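Local coordinates for ribonuclease J (Methanolobus psychrophilus R15, PDB 5HAB), which probably degrades RNA as an exoribonuclease of the metallo-beta-lactamase/beta-CASP family, at residues B[195-207]-B[235-247]. The protein carries 1 engineered substitution. Sequence-based numbering, arbitrary orientation.
Sequences CDFKFDRTPTLGE and NGKTPSELIAHMM. With SO4 (sulfate ion), chain L; SO4 (sulfate ion), chain K.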
loop_
_atom_site.group_PDB
_atom_site.type_symbol
_atom_site.label_atom_id
_atom_site.label_comp_id
_atom_site.label_asym_id
_atom_site.label_seq_id
_atom_site.Cartn_x
_atom_site.Cartn_y
_atom_site.Cartn_z
ATOM N N CYS B 195 20.447 18.045 11.452
ATOM C CA CYS B 195 20.011 17.189 10.360
ATOM C C CYS B 195 20.770 15.863 10.390
ATOM O O CYS B 195 21.937 15.819 10.782
ATOM C CB CYS B 195 20.216 17.901 9.025
ATOM S SG CYS B 195 19.331 19.475 8.878
ATOM N N ASP B 196 20.100 14.795 9.965
ATOM C CA ASP B 196 20.611 13.427 10.101
ATOM C C ASP B 196 20.930 13.121 11.555
ATOM O O ASP B 196 22.076 12.861 11.917
ATOM C CB ASP B 196 21.846 13.205 9.234
ATOM C CG ASP B 196 21.497 12.792 7.825
ATOM O OD1 ASP B 196 20.310 12.868 7.454
ATOM O OD2 ASP B 196 22.412 12.378 7.089
ATOM N N PHE B 197 19.898 13.139 12.387
ATOM C CA PHE B 197 20.085 12.892 13.801
ATOM C C PHE B 197 18.955 12.089 14.408
ATOM O O PHE B 197 17.892 11.907 13.817
ATOM C CB PHE B 197 20.199 14.202 14.563
ATOM C CG PHE B 197 18.872 14.792 14.932
ATOM C CD1 PHE B 197 18.153 15.530 14.008
ATOM C CD2 PHE B 197 18.334 14.602 16.200
ATOM C CE1 PHE B 197 16.928 16.071 14.341
ATOM C CE2 PHE B 197 17.111 15.139 16.533
ATOM C CZ PHE B 197 16.408 15.874 15.604
ATOM N N LYS B 198 19.183 11.701 15.650
ATOM C CA LYS B 198 18.285 10.846 16.380
ATOM C C LYS B 198 18.603 10.992 17.859
ATOM O O LYS B 198 19.768 10.978 18.253
ATOM C CB LYS B 198 18.452 9.407 15.891
ATOM C CG LYS B 198 18.302 8.335 16.928
ATOM C CD LYS B 198 18.701 7.001 16.330
ATOM C CE LYS B 198 18.309 5.857 17.237
ATOM N NZ LYS B 198 18.418 4.562 16.529
ATOM N N PHE B 199 17.576 11.184 18.674
ATOM C CA PHE B 199 17.761 11.099 20.110
ATOM C C PHE B 199 17.927 9.622 20.465
ATOM O O PHE B 199 17.102 8.789 20.085
ATOM C CB PHE B 199 16.573 11.710 20.857
ATOM C CG PHE B 199 16.472 13.202 20.728
ATOM C CD1 PHE B 199 17.577 13.957 20.381
ATOM C CD2 PHE B 199 15.270 13.850 20.955
ATOM C CE1 PHE B 199 17.487 15.332 20.263
ATOM C CE2 PHE B 199 15.172 15.227 20.838
ATOM C CZ PHE B 199 16.282 15.967 20.493
ATOM N N ASP B 200 18.990 9.292 21.187
ATOM C CA ASP B 200 19.203 7.920 21.631
ATOM C C ASP B 200 19.759 7.948 23.047
ATOM O O ASP B 200 20.906 8.329 23.269
ATOM C CB ASP B 200 20.147 7.161 20.693
ATOM C CG ASP B 200 20.119 5.659 20.930
ATOM O OD1 ASP B 200 19.756 5.242 22.050
ATOM O OD2 ASP B 200 20.453 4.894 20.000
ATOM N N ARG B 201 18.936 7.524 23.997
ATOM C CA ARG B 201 19.253 7.634 25.414
ATOM C C ARG B 201 20.032 6.438 25.925
ATOM O O ARG B 201 20.545 6.455 27.041
ATOM C CB ARG B 201 17.948 7.788 26.177
ATOM C CG ARG B 201 17.246 9.066 25.752
ATOM C CD ARG B 201 15.827 9.186 26.295
ATOM N NE ARG B 201 15.190 10.460 25.931
ATOM C CZ ARG B 201 14.687 10.713 24.725
ATOM N NH1 ARG B 201 14.781 9.795 23.778
ATOM N NH2 ARG B 201 14.127 11.884 24.456
ATOM N N THR B 202 20.142 5.413 25.086
ATOM C CA THR B 202 20.958 4.243 25.390
ATOM C C THR B 202 21.773 3.832 24.164
ATOM O O THR B 202 21.574 2.745 23.622
ATOM C CB THR B 202 20.093 3.043 25.867
ATOM O OG1 THR B 202 19.173 2.661 24.836
ATOM C CG2 THR B 202 19.305 3.398 27.124
ATOM N N PRO B 203 22.698 4.702 23.720
ATOM C CA PRO B 203 23.513 4.371 22.546
ATOM C C PRO B 203 24.449 3.212 22.837
ATOM O O PRO B 203 24.744 2.950 24.000
ATOM C CB PRO B 203 24.308 5.659 22.282
ATOM C CG PRO B 203 23.716 6.702 23.182
ATOM C CD PRO B 203 23.114 5.975 24.330
ATOM N N THR B 204 24.912 2.527 21.799
ATOM C CA THR B 204 25.847 1.430 21.988
ATOM C C THR B 204 27.295 1.836 21.701
ATOM O O THR B 204 28.198 1.005 21.802
ATOM C CB THR B 204 25.484 0.217 21.108
ATOM O OG1 THR B 204 25.566 0.577 19.726
ATOM C CG2 THR B 204 24.072 -0.272 21.419
ATOM N N LEU B 205 27.529 3.097 21.347
ATOM C CA LEU B 205 28.898 3.530 21.056
ATOM C C LEU B 205 29.206 4.978 21.431
ATOM O O LEU B 205 30.142 5.238 22.191
ATOM C CB LEU B 205 29.207 3.323 19.573
ATOM C CG LEU B 205 30.617 2.822 19.259
ATOM C CD1 LEU B 205 30.972 1.624 20.122
ATOM C CD2 LEU B 205 30.751 2.477 17.785
ATOM N N GLY B 206 28.438 5.918 20.899
ATOM C CA GLY B 206 28.662 7.326 21.178
ATOM C C GLY B 206 28.289 7.745 22.587
ATOM O O GLY B 206 28.357 6.955 23.529
ATOM N N GLU B 207 27.891 9.003 22.726
ATOM C CA GLU B 207 27.519 9.555 24.018
ATOM C C GLU B 207 26.033 9.882 24.022
ATOM O O GLU B 207 25.407 9.990 22.965
ATOM C CB GLU B 207 28.325 10.816 24.334
ATOM C CG GLU B 207 29.822 10.609 24.431
ATOM C CD GLU B 207 30.562 11.912 24.663
ATOM O OE1 GLU B 207 30.276 12.896 23.946
ATOM O OE2 GLU B 207 31.423 11.954 25.568
ATOM N N ASN B 235 5.239 8.147 13.642
ATOM C CA ASN B 235 4.639 8.353 14.944
ATOM C C ASN B 235 5.557 7.919 16.087
ATOM O O ASN B 235 6.284 6.932 15.975
ATOM C CB ASN B 235 3.309 7.597 14.998
ATOM C CG ASN B 235 2.716 7.561 16.377
ATOM O OD1 ASN B 235 3.174 6.814 17.241
ATOM N ND2 ASN B 235 1.686 8.373 16.599
ATOM N N GLY B 236 5.522 8.666 17.185
ATOM C CA GLY B 236 6.240 8.290 18.388
ATOM C C GLY B 236 7.678 8.762 18.453
ATOM O O GLY B 236 8.001 9.867 18.019
ATOM N N LYS B 237 8.539 7.924 19.020
ATOM C CA LYS B 237 9.951 8.251 19.177
ATOM C C LYS B 237 10.798 7.201 18.475
ATOM O O LYS B 237 10.379 6.050 18.349
ATOM C CB LYS B 237 10.333 8.347 20.654
ATOM C CG LYS B 237 10.369 7.011 21.375
ATOM C CD LYS B 237 10.748 7.183 22.836
ATOM C CE LYS B 237 12.171 7.694 22.988
ATOM N NZ LYS B 237 12.546 7.823 24.423
ATOM N N THR B 238 11.965 7.603 17.974
ATOM C CA THR B 238 12.853 6.654 17.319
ATOM C C THR B 238 13.325 5.617 18.325
ATOM O O THR B 238 13.819 5.968 19.393
ATOM C CB THR B 238 14.094 7.328 16.698
ATOM O OG1 THR B 238 13.704 8.496 15.970
ATOM C CG2 THR B 238 14.774 6.370 15.749
ATOM N N PRO B 239 13.145 4.334 17.999
ATOM C CA PRO B 239 13.681 3.280 18.863
ATOM C C PRO B 239 15.197 3.388 18.986
ATOM O O PRO B 239 15.859 3.776 18.025
ATOM C CB PRO B 239 13.268 1.984 18.151
ATOM C CG PRO B 239 12.838 2.391 16.781
ATOM C CD PRO B 239 12.341 3.794 16.892
ATOM N N SER B 240 15.729 3.074 20.161
ATOM C CA SER B 240 17.161 3.152 20.399
ATOM C C SER B 240 17.947 2.166 19.544
ATOM O O SER B 240 17.411 1.170 19.062
ATOM C CB SER B 240 17.472 2.910 21.874
ATOM O OG SER B 240 18.858 2.678 22.063
ATOM N N GLU B 241 19.220 2.477 19.336
ATOM C CA GLU B 241 20.153 1.557 18.696
ATOM C C GLU B 241 20.252 0.259 19.499
ATOM O O GLU B 241 20.547 -0.810 18.958
ATOM C CB GLU B 241 21.531 2.216 18.571
ATOM C CG GLU B 241 22.653 1.295 18.148
ATOM C CD GLU B 241 22.450 0.729 16.763
ATOM O OE1 GLU B 241 23.072 -0.306 16.445
ATOM O OE2 GLU B 241 21.683 1.322 15.978
ATOM N N LEU B 242 19.990 0.366 20.796
ATOM C CA LEU B 242 20.001 -0.784 21.685
ATOM C C LEU B 242 18.988 -1.832 21.236
ATOM O O LEU B 242 19.220 -3.028 21.384
ATOM C CB LEU B 242 19.725 -0.349 23.123
ATOM C CG LEU B 242 19.739 -1.459 24.171
ATOM C CD1 LEU B 242 21.058 -2.217 24.124
ATOM C CD2 LEU B 242 19.525 -0.865 25.544
ATOM N N ILE B 243 17.869 -1.375 20.682
ATOM C CA ILE B 243 16.845 -2.271 20.158
ATOM C C ILE B 243 17.403 -3.118 19.016
ATOM O O ILE B 243 17.169 -4.329 18.957
ATOM C CB ILE B 243 15.607 -1.474 19.703
ATOM C CG1 ILE B 243 15.009 -0.706 20.885
ATOM C CG2 ILE B 243 14.583 -2.384 19.036
ATOM C CD1 ILE B 243 14.696 -1.575 22.098
ATOM N N ALA B 244 18.143 -2.478 18.111
ATOM C CA ALA B 244 18.758 -3.181 16.984
ATOM C C ALA B 244 19.842 -4.127 17.482
ATOM O O ALA B 244 20.023 -5.226 16.954
ATOM C CB ALA B 244 19.338 -2.187 15.979
ATOM N N HIS B 245 20.562 -3.685 18.505
ATOM C CA HIS B 245 21.555 -4.520 19.164
ATOM C C HIS B 245 20.907 -5.815 19.670
ATOM O O HIS B 245 21.362 -6.916 19.356
ATOM C CB HIS B 245 22.210 -3.743 20.310
ATOM C CG HIS B 245 23.234 -4.527 21.069
ATOM N ND1 HIS B 245 24.540 -4.652 20.648
ATOM C CD2 HIS B 245 23.145 -5.215 22.231
ATOM C CE1 HIS B 245 25.211 -5.389 21.516
ATOM N NE2 HIS B 245 24.387 -5.742 22.486
ATOM N N MET B 246 19.820 -5.666 20.423
ATOM C CA MET B 246 19.091 -6.793 20.998
ATOM C C MET B 246 18.550 -7.729 19.917
ATOM O O MET B 246 18.739 -8.947 19.989
ATOM C CB MET B 246 17.933 -6.285 21.866
ATOM C CG MET B 246 18.320 -5.452 23.091
ATOM S SD MET B 246 18.771 -6.403 24.551
ATOM C CE MET B 246 20.499 -6.757 24.245
ATOM N N MET B 247 17.893 -7.161 18.908
ATOM C CA MET B 247 17.325 -7.972 17.830
ATOM C C MET B 247 18.397 -8.745 17.064
ATOM O O MET B 247 18.204 -9.912 16.710
ATOM C CB MET B 247 16.526 -7.098 16.858
ATOM C CG MET B 247 15.278 -6.487 17.469
ATOM S SD MET B 247 14.135 -5.774 16.268
ATOM C CE MET B 247 15.182 -4.625 15.381
HETATM S S SO4 L . 25.137 -8.317 25.148
HETATM O O1 SO4 L . 24.464 -9.600 25.344
HETATM O O2 SO4 L . 25.070 -7.538 26.381
HETATM O O3 SO4 L . 26.535 -8.543 24.784
HETATM O O4 SO4 L . 24.470 -7.579 24.080
HETATM S S SO4 K . -0.107 8.812 12.369
HETATM O O1 SO4 K . -0.848 7.606 12.011
HETATM O O2 SO4 K . -0.240 9.064 13.803
HETATM O O3 SO4 K . 1.301 8.626 12.033
HETATM O O4 SO4 K . -0.640 9.949 11.622
HETATM O O HOH W 1 20.567 3.759 15.279
HETATM O O HOH W 2 24.563 -1.922 18.132
#
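Asp200 meets the start of helix 241-253 with both carboxylate oxygens. Its CG stands anti to the backbone N (chi1 -166°), which carries the carboxylate to the helix end. OD1 accepts from Ser240 OG at 2.7 Å on its syn side. The same OD1 takes Thr202 N on its anti side, closing an Asx turn. OD2 accepts from Glu241 N at 2.8 Å, also on its syn side. That bond is nearly straight (169°). Its donor lies 31° out of the carboxylate plane. Ser240 is the N-cap: its OG accepts from Leu242 N, and Thr202 OG1 lies 2.8 Å from that OG.

The Lys198 chain leaves CB and is extended beyond CG. CD and CE pass the Thr238 CG2 methyl, and CE also comes 3.3 Å from Pro239 O. NZ donates to Pro239 O at 3.1 Å, in the carbonyl plane, and also to Ser408 O. A water accepts from Lys198 NZ and donates to Glu241 OE2, while Arg273 holds Glu241 OE1 in a salt bridge. Thr204 OG1 sits 3.4 Å from Glu241 CG. Thr204 CG2 lies against His245 CB.

The contact joins the loop after strand 189-194, in the beta-lactamase part, to the N-terminus of helix 241-253. Asp200 probably adds negative charge where the helix dipole is positive, so capping and electrostatics would together favour this helix start.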